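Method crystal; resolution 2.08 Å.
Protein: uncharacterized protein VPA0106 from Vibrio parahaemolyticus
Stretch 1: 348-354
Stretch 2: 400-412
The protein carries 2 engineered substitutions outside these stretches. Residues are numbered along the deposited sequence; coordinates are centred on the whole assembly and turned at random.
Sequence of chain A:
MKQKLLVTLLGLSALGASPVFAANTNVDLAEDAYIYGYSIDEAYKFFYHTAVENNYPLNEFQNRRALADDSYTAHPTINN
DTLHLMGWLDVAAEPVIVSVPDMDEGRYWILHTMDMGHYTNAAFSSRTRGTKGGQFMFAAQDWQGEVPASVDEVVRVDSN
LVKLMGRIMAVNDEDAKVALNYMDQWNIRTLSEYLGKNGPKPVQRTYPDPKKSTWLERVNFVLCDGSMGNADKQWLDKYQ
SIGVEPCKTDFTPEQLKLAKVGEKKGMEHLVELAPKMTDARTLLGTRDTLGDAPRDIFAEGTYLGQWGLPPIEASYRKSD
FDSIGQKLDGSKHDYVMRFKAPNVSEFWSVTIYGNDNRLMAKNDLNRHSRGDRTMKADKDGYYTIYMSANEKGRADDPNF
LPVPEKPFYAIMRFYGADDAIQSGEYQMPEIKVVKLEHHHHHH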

ATOM      1  N   TRP A 348     -15.257   4.979  -7.396  1.00 22.61           N
ATOM      2  CA  TRP A 348     -15.321   4.871  -5.947  1.00 22.43           C
ATOM      3  C   TRP A 348     -16.216   3.710  -5.539  1.00 30.00           C
ATOM      4  O   TRP A 348     -16.934   3.143  -6.368  1.00 30.31           O
ATOM      5  CB  TRP A 348     -15.823   6.176  -5.323  1.00 19.18           C
ATOM      6  CG  TRP A 348     -17.132   6.654  -5.855  1.00 26.29           C
ATOM      7  CD1 TRP A 348     -17.328   7.559  -6.856  1.00 28.80           C
ATOM      8  CD2 TRP A 348     -18.436   6.253  -5.415  1.00 29.74           C
ATOM      9  NE1 TRP A 348     -18.672   7.752  -7.067  1.00 30.98           N
ATOM     10  CE2 TRP A 348     -19.375   6.961  -6.198  1.00 26.38           C
ATOM     11  CE3 TRP A 348     -18.902   5.364  -4.436  1.00 29.70           C
ATOM     12  CZ2 TRP A 348     -20.757   6.809  -6.033  1.00 28.18           C
ATOM     13  CZ3 TRP A 348     -20.277   5.210  -4.273  1.00 29.76           C
ATOM     14  CH2 TRP A 348     -21.187   5.931  -5.069  1.00 27.75           C
ATOM     15  N   SER A 349     -16.165   3.354  -4.260  1.00 24.63           N
ATOM     16  CA  SER A 349     -16.956   2.241  -3.756  1.00 27.74           C
ATOM     17  C   SER A 349     -17.070   2.295  -2.235  1.00 27.17           C
ATOM     18  O   SER A 349     -16.298   2.979  -1.570  1.00 25.32           O
ATOM     19  CB  SER A 349     -16.287   0.924  -4.150  1.00 30.12           C
ATOM     20  OG  SER A 349     -14.992   0.830  -3.563  1.00 31.27           O
ATOM     21  N   VAL A 350     -18.055   1.587  -1.695  1.00 27.62           N
ATOM     22  CA  VAL A 350     -18.226   1.504  -0.254  1.00 24.33           C
ATOM     23  C   VAL A 350     -18.440   0.013  -0.016  1.00 25.09           C
ATOM     24  O   VAL A 350     -19.272  -0.614  -0.668  1.00 30.23           O
ATOM     25  CB  VAL A 350     -19.431   2.360   0.258  1.00 31.01           C
ATOM     26  CG1 VAL A 350     -19.838   3.357  -0.796  1.00 30.49           C
ATOM     27  CG2 VAL A 350     -20.587   1.483   0.676  1.00 35.65           C
ATOM     28  N   THR A 351     -17.660  -0.556   0.893  1.00 29.90           N
ATOM     29  CA  THR A 351     -17.737  -1.985   1.178  1.00 28.48           C
ATOM     30  C   THR A 351     -18.080  -2.245   2.640  1.00 24.81           C
ATOM     31  O   THR A 351     -17.670  -1.496   3.524  1.00 24.34           O
ATOM     32  CB  THR A 351     -16.388  -2.674   0.834  1.00 30.40           C
ATOM     33  OG1 THR A 351     -16.017  -2.343  -0.513  1.00 34.67           O
ATOM     34  CG2 THR A 351     -16.498  -4.189   0.968  1.00 26.35           C
ATOM     35  N   ILE A 352     -18.822  -3.319   2.886  1.00 26.61           N
ATOM     36  CA  ILE A 352     -19.232  -3.674   4.238  1.00 25.87           C
ATOM     37  C   ILE A 352     -18.391  -4.794   4.840  1.00 35.76           C
ATOM     38  O   ILE A 352     -18.154  -5.816   4.200  1.00 42.17           O
ATOM     39  CB  ILE A 352     -20.715  -4.109   4.263  1.00 30.27           C
ATOM     40  CG1 ILE A 352     -21.591  -2.971   3.735  1.00 28.04           C
ATOM     41  CG2 ILE A 352     -21.125  -4.514   5.677  1.00 30.79           C
ATOM     42  CD1 ILE A 352     -21.383  -1.646   4.459  1.00 24.38           C
ATOM     43  N   TYR A 353     -17.956  -4.592   6.080  1.00 32.97           N
ATOM     44  CA  TYR A 353     -17.146  -5.574   6.794  1.00 40.40           C
ATOM     45  C   TYR A 353     -17.708  -5.785   8.200  1.00 39.36           C
ATOM     46  O   TYR A 353     -18.266  -4.860   8.798  1.00 35.24           O
ATOM     47  CB  TYR A 353     -15.700  -5.082   6.919  1.00 41.15           C
ATOM     48  CG  TYR A 353     -15.000  -4.816   5.606  1.00 40.19           C
ATOM     49  CD1 TYR A 353     -14.237  -5.807   4.983  1.00 40.88           C
ATOM     50  CD2 TYR A 353     -15.094  -3.569   4.988  1.00 37.94           C
ATOM     51  CE1 TYR A 353     -13.583  -5.559   3.779  1.00 42.71           C
ATOM     52  CE2 TYR A 353     -14.447  -3.311   3.784  1.00 37.61           C
ATOM     53  CZ  TYR A 353     -13.693  -4.308   3.187  1.00 42.65           C
ATOM     54  OH  TYR A 353     -13.051  -4.045   2.001  1.00 42.93           O
ATOM     55  N   GLY A 354     -17.562  -6.998   8.727  1.00 29.99           N
ATOM     56  CA  GLY A 354     -18.037  -7.271  10.070  1.00 32.54           C
ATOM     57  C   GLY A 354     -16.967  -6.828  11.049  1.00 34.86           C
ATOM     58  O   GLY A 354     -15.779  -7.020  10.795  1.00 41.26           O
ATOM     59  N   PHE A 400     -29.250  -1.245  -3.387  1.00 38.25           N
ATOM     60  CA  PHE A 400     -29.350  -1.962  -2.125  1.00 33.35           C
ATOM     61  C   PHE A 400     -28.038  -2.627  -1.741  1.00 34.84           C
ATOM     62  O   PHE A 400     -27.449  -3.370  -2.530  1.00 32.85           O
ATOM     63  CB  PHE A 400     -30.435  -3.039  -2.181  1.00 33.72           C
ATOM     64  CG  PHE A 400     -30.590  -3.789  -0.893  1.00 37.70           C
ATOM     65  CD1 PHE A 400     -31.299  -3.234   0.165  1.00 37.43           C
ATOM     66  CD2 PHE A 400     -29.962  -5.017  -0.710  1.00 39.57           C
ATOM     67  CE1 PHE A 400     -31.382  -3.888   1.387  1.00 39.03           C
ATOM     68  CE2 PHE A 400     -30.036  -5.681   0.507  1.00 38.81           C
ATOM     69  CZ  PHE A 400     -30.746  -5.114   1.560  1.00 41.28           C
ATOM     70  N   LEU A 401     -27.587  -2.367  -0.519  1.00 35.37           N
ATOM     71  CA  LEU A 401     -26.351  -2.963  -0.040  1.00 36.99           C
ATOM     72  C   LEU A 401     -26.638  -3.764   1.219  1.00 39.31           C
ATOM     73  O   LEU A 401     -27.016  -3.205   2.249  1.00 39.11           O
ATOM     74  CB  LEU A 401     -25.301  -1.876   0.242  1.00 27.84           C
ATOM     75  CG  LEU A 401     -23.940  -2.315   0.796  1.00 31.42           C
ATOM     76  CD1 LEU A 401     -23.387  -3.500   0.007  1.00 31.77           C
ATOM     77  CD2 LEU A 401     -22.977  -1.134   0.735  1.00 37.75           C
ATOM     78  N   PRO A 402     -26.485  -5.098   1.141  1.00 44.22           N
ATOM     79  CA  PRO A 402     -26.721  -5.995   2.273  1.00 39.40           C
ATOM     80  C   PRO A 402     -25.811  -5.624   3.434  1.00 36.79           C
ATOM     81  O   PRO A 402     -24.686  -5.173   3.231  1.00 31.12           O
ATOM     82  CB  PRO A 402     -26.382  -7.372   1.701  1.00 38.13           C
ATOM     83  CG  PRO A 402     -26.739  -7.235   0.261  1.00 44.96           C
ATOM     84  CD  PRO A 402     -26.163  -5.875  -0.070  1.00 48.91           C
ATOM     85  N   VAL A 403     -26.306  -5.816   4.645  1.00 36.51           N
ATOM     86  CA  VAL A 403     -25.543  -5.527   5.842  1.00 32.55           C
ATOM     87  C   VAL A 403     -25.852  -6.689   6.787  1.00 33.29           C
ATOM     88  O   VAL A 403     -26.981  -7.167   6.836  1.00 36.21           O
ATOM     89  CB  VAL A 403     -25.959  -4.142   6.401  1.00 38.80           C
ATOM     90  CG1 VAL A 403     -26.241  -4.208   7.882  1.00 40.61           C
ATOM     91  CG2 VAL A 403     -24.855  -3.133   6.090  1.00 33.59           C
ATOM     92  N   PRO A 404     -24.844  -7.173   7.533  1.00 33.73           N
ATOM     93  CA  PRO A 404     -25.031  -8.296   8.459  1.00 37.77           C
ATOM     94  C   PRO A 404     -25.802  -8.016   9.743  1.00 40.77           C
ATOM     95  O   PRO A 404     -25.931  -6.871  10.168  1.00 40.08           O
ATOM     96  CB  PRO A 404     -23.602  -8.731   8.743  1.00 35.11           C
ATOM     97  CG  PRO A 404     -22.890  -7.425   8.802  1.00 38.25           C
ATOM     98  CD  PRO A 404     -23.460  -6.670   7.605  1.00 36.85           C
ATOM     99  N   GLU A 405     -26.301  -9.092  10.349  1.00 42.45           N
ATOM    100  CA  GLU A 405     -27.056  -9.032  11.601  1.00 42.03           C
ATOM    101  C   GLU A 405     -26.091  -8.906  12.781  1.00 44.07           C
ATOM    102  O   GLU A 405     -26.227  -9.607  13.783  1.00 46.84           O
ATOM    103  CB  GLU A 405     -27.886 -10.306  11.781  1.00 45.83           C
ATOM    104  CG  GLU A 405     -28.904 -10.561  10.686  1.00 57.54           C
ATOM    105  CD  GLU A 405     -30.316 -10.211  11.107  1.00 71.64           C
ATOM    106  OE1 GLU A 405     -30.565  -9.037  11.446  1.00 76.38           O
ATOM    107  OE2 GLU A 405     -31.177 -11.118  11.099  1.00 77.24           O
ATOM    108  N   LYS A 406     -25.120  -8.010  12.655  1.00 33.97           N
ATOM    109  CA  LYS A 406     -24.127  -7.793  13.701  1.00 30.90           C
ATOM    110  C   LYS A 406     -23.431  -6.456  13.483  1.00 28.31           C
ATOM    111  O   LYS A 406     -23.690  -5.772  12.498  1.00 31.52           O
ATOM    112  CB  LYS A 406     -23.091  -8.918  13.669  1.00 30.99           C
ATOM    113  CG  LYS A 406     -22.471  -9.153  12.297  1.00 32.23           C
ATOM    114  CD  LYS A 406     -21.181  -9.960  12.397  1.00 38.25           C
ATOM    115  CE  LYS A 406     -20.623 -10.292  11.018  1.00 44.84           C
ATOM    116  NZ  LYS A 406     -19.342 -11.048  11.102  1.00 42.84           N
ATOM    117  N   PRO A 407     -22.554  -6.054  14.413  1.00 29.39           N
ATOM    118  CA  PRO A 407     -21.865  -4.777  14.219  1.00 29.65           C
ATOM    119  C   PRO A 407     -21.038  -4.847  12.936  1.00 39.40           C
ATOM    120  O   PRO A 407     -20.397  -5.861  12.655  1.00 41.53           O
ATOM    121  CB  PRO A 407     -20.994  -4.666  15.467  1.00 30.34           C
ATOM    122  CG  PRO A 407     -21.834  -5.349  16.511  1.00 33.42           C
ATOM    123  CD  PRO A 407     -22.306  -6.582  15.768  1.00 35.04           C
ATOM    124  N   PHE A 408     -21.060  -3.772  12.157  1.00 37.54           N
ATOM    125  CA  PHE A 408     -20.317  -3.725  10.907  1.00 29.57           C
ATOM    126  C   PHE A 408     -19.746  -2.335  10.705  1.00 27.27           C
ATOM    127  O   PHE A 408     -20.098  -1.394  11.418  1.00 22.28           O
ATOM    128  CB  PHE A 408     -21.244  -4.062   9.735  1.00 28.17           C
ATOM    129  CG  PHE A 408     -22.321  -3.024   9.484  1.00 31.52           C
ATOM    130  CD1 PHE A 408     -22.093  -1.958   8.617  1.00 27.85           C
ATOM    131  CD2 PHE A 408     -23.561  -3.117  10.121  1.00 23.90           C
ATOM    132  CE1 PHE A 408     -23.083  -0.999   8.381  1.00 31.85           C
ATOM    133  CE2 PHE A 408     -24.558  -2.167   9.894  1.00 26.55           C
ATOM    134  CZ  PHE A 408     -24.320  -1.106   9.023  1.00 31.03           C
ATOM    135  N   TYR A 409     -18.831  -2.214   9.751  1.00 29.98           N
ATOM    136  CA  TYR A 409     -18.278  -0.915   9.419  1.00 30.11           C
ATOM    137  C   TYR A 409     -18.223  -0.838   7.906  1.00 30.81           C
ATOM    138  O   TYR A 409     -18.249  -1.862   7.219  1.00 34.64           O
ATOM    139  CB  TYR A 409     -16.892  -0.690  10.031  1.00 31.03           C
ATOM    140  CG  TYR A 409     -15.826  -1.693   9.655  1.00 40.31           C
ATOM    141  CD1 TYR A 409     -15.707  -2.902  10.340  1.00 40.14           C
ATOM    142  CD2 TYR A 409     -14.905  -1.413   8.642  1.00 34.66           C
ATOM    143  CE1 TYR A 409     -14.693  -3.804  10.031  1.00 43.18           C
ATOM    144  CE2 TYR A 409     -13.888  -2.309   8.320  1.00 35.53           C
ATOM    145  CZ  TYR A 409     -13.788  -3.502   9.021  1.00 44.75           C
ATOM    146  OH  TYR A 409     -12.789  -4.399   8.716  1.00 38.29           O
ATOM    147  N   ALA A 410     -18.181   0.377   7.384  1.00 28.87           N
ATOM    148  CA  ALA A 410     -18.142   0.570   5.949  1.00 22.68           C
ATOM    149  C   ALA A 410     -16.859   1.278   5.568  1.00 23.79           C
ATOM    150  O   ALA A 410     -16.441   2.216   6.241  1.00 25.42           O
ATOM    151  CB  ALA A 410     -19.356   1.395   5.498  1.00 20.25           C
ATOM    152  N   ILE A 411     -16.232   0.806   4.495  1.00 27.00           N
ATOM    153  CA  ILE A 411     -15.000   1.404   3.991  1.00 24.59           C
ATOM    154  C   ILE A 411     -15.272   2.001   2.616  1.00 22.94           C
ATOM    155  O   ILE A 411     -15.674   1.288   1.698  1.00 24.81           O
ATOM    156  CB  ILE A 411     -13.876   0.360   3.823  1.00 24.88           C
ATOM    157  CG1 ILE A 411     -13.400  -0.145   5.188  1.00 25.95           C
ATOM    158  CG2 ILE A 411     -12.728   0.969   3.016  1.00 21.49           C
ATOM    159  CD1 ILE A 411     -12.702   0.903   6.036  1.00 30.49           C
HETATM  160  N   MSE A 412     -15.071   3.305   2.473  1.00 22.78           N
HETATM  161  CA  MSE A 412     -15.275   3.945   1.182  1.00 26.82           C
HETATM  162  C   MSE A 412     -13.897   4.136   0.540  1.00 27.27           C
HETATM  163  O   MSE A 412     -12.954   4.599   1.186  1.00 20.76           O
HETATM  164  CB  MSE A 412     -15.978   5.295   1.346  1.00 24.67           C
HETATM  165  CG  MSE A 412     -16.469   5.891   0.029  1.00 35.77           C
HETATM  166 SE   MSE A 412     -17.667   7.409   0.266  0.77 39.20          SE
HETATM  167  CE  MSE A 412     -18.809   6.631   1.600  1.00 26.92           C
TER
HETATM  168  O   HOH W   1     -14.905   0.033  -0.761  1.00 28.80           O

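Two antiparallel neighbours in a β-sheet, strands 348-354 and 408-412, are joined by four backbone hydrogen bonds, and the chain leading into the second strand folds over one face to cover the side chains there. The bonds come in two reciprocal pairs: T351 N to I411 O (2.8 Å) and I411 N to T351 O (2.9 Å), then Y353 N to Y409 O (3.0 Å) and Y409 N to Y353 O (2.9 Å). At the non-hydrogen-bonded positions the backbones draw closer, V350 CA lying 4.1 Å from M412 CA, and CA-H...O contacts fill in, such as M412 CA to S349 O at 3.1 Å.

V350, I352, A410 and selenomethionine M412 share one face. I352, the most heavily covered residue, packs against both the strand and the preceding chain: CD1 lies 3.8 Å from A410 CB, in contact with the methyl, while CG2 reaches P404 CD (3.7 Å), V403 CG2 (4.0 Å) and F408 CD1 (4.0 Å). L401 points toward the first strand and its CD2 touches V350 CG2 (3.5 Å) and I352 CG1 (3.8 Å); this side is packed by apolar side chains, which make van der Waals contact and have no polar groups to satisfy.

The other face carries T351, Y353, Y409 and I411. Y409, with chi1 in p, brings its ring across Y353, whose CB sits over one face 3.6 Å from the Y409 ring centroid; the two rings are nearly parallel (17°) but slid apart, barely overlapping. Y353 CE2 also packs on I411 CG1 at 3.6 Å. Water 1 ties the polar end of this face together, donating to I411 O (2.9 Å) and hydrogen-bonded to S349 OG (2.9 Å) and T351 OG1 (2.6 Å).

G354 lies beside K406, its CA 4.1 Å from K406 CE; a CB there would come within 2.6 Å of K406 NZ, a clash that glycine avoids.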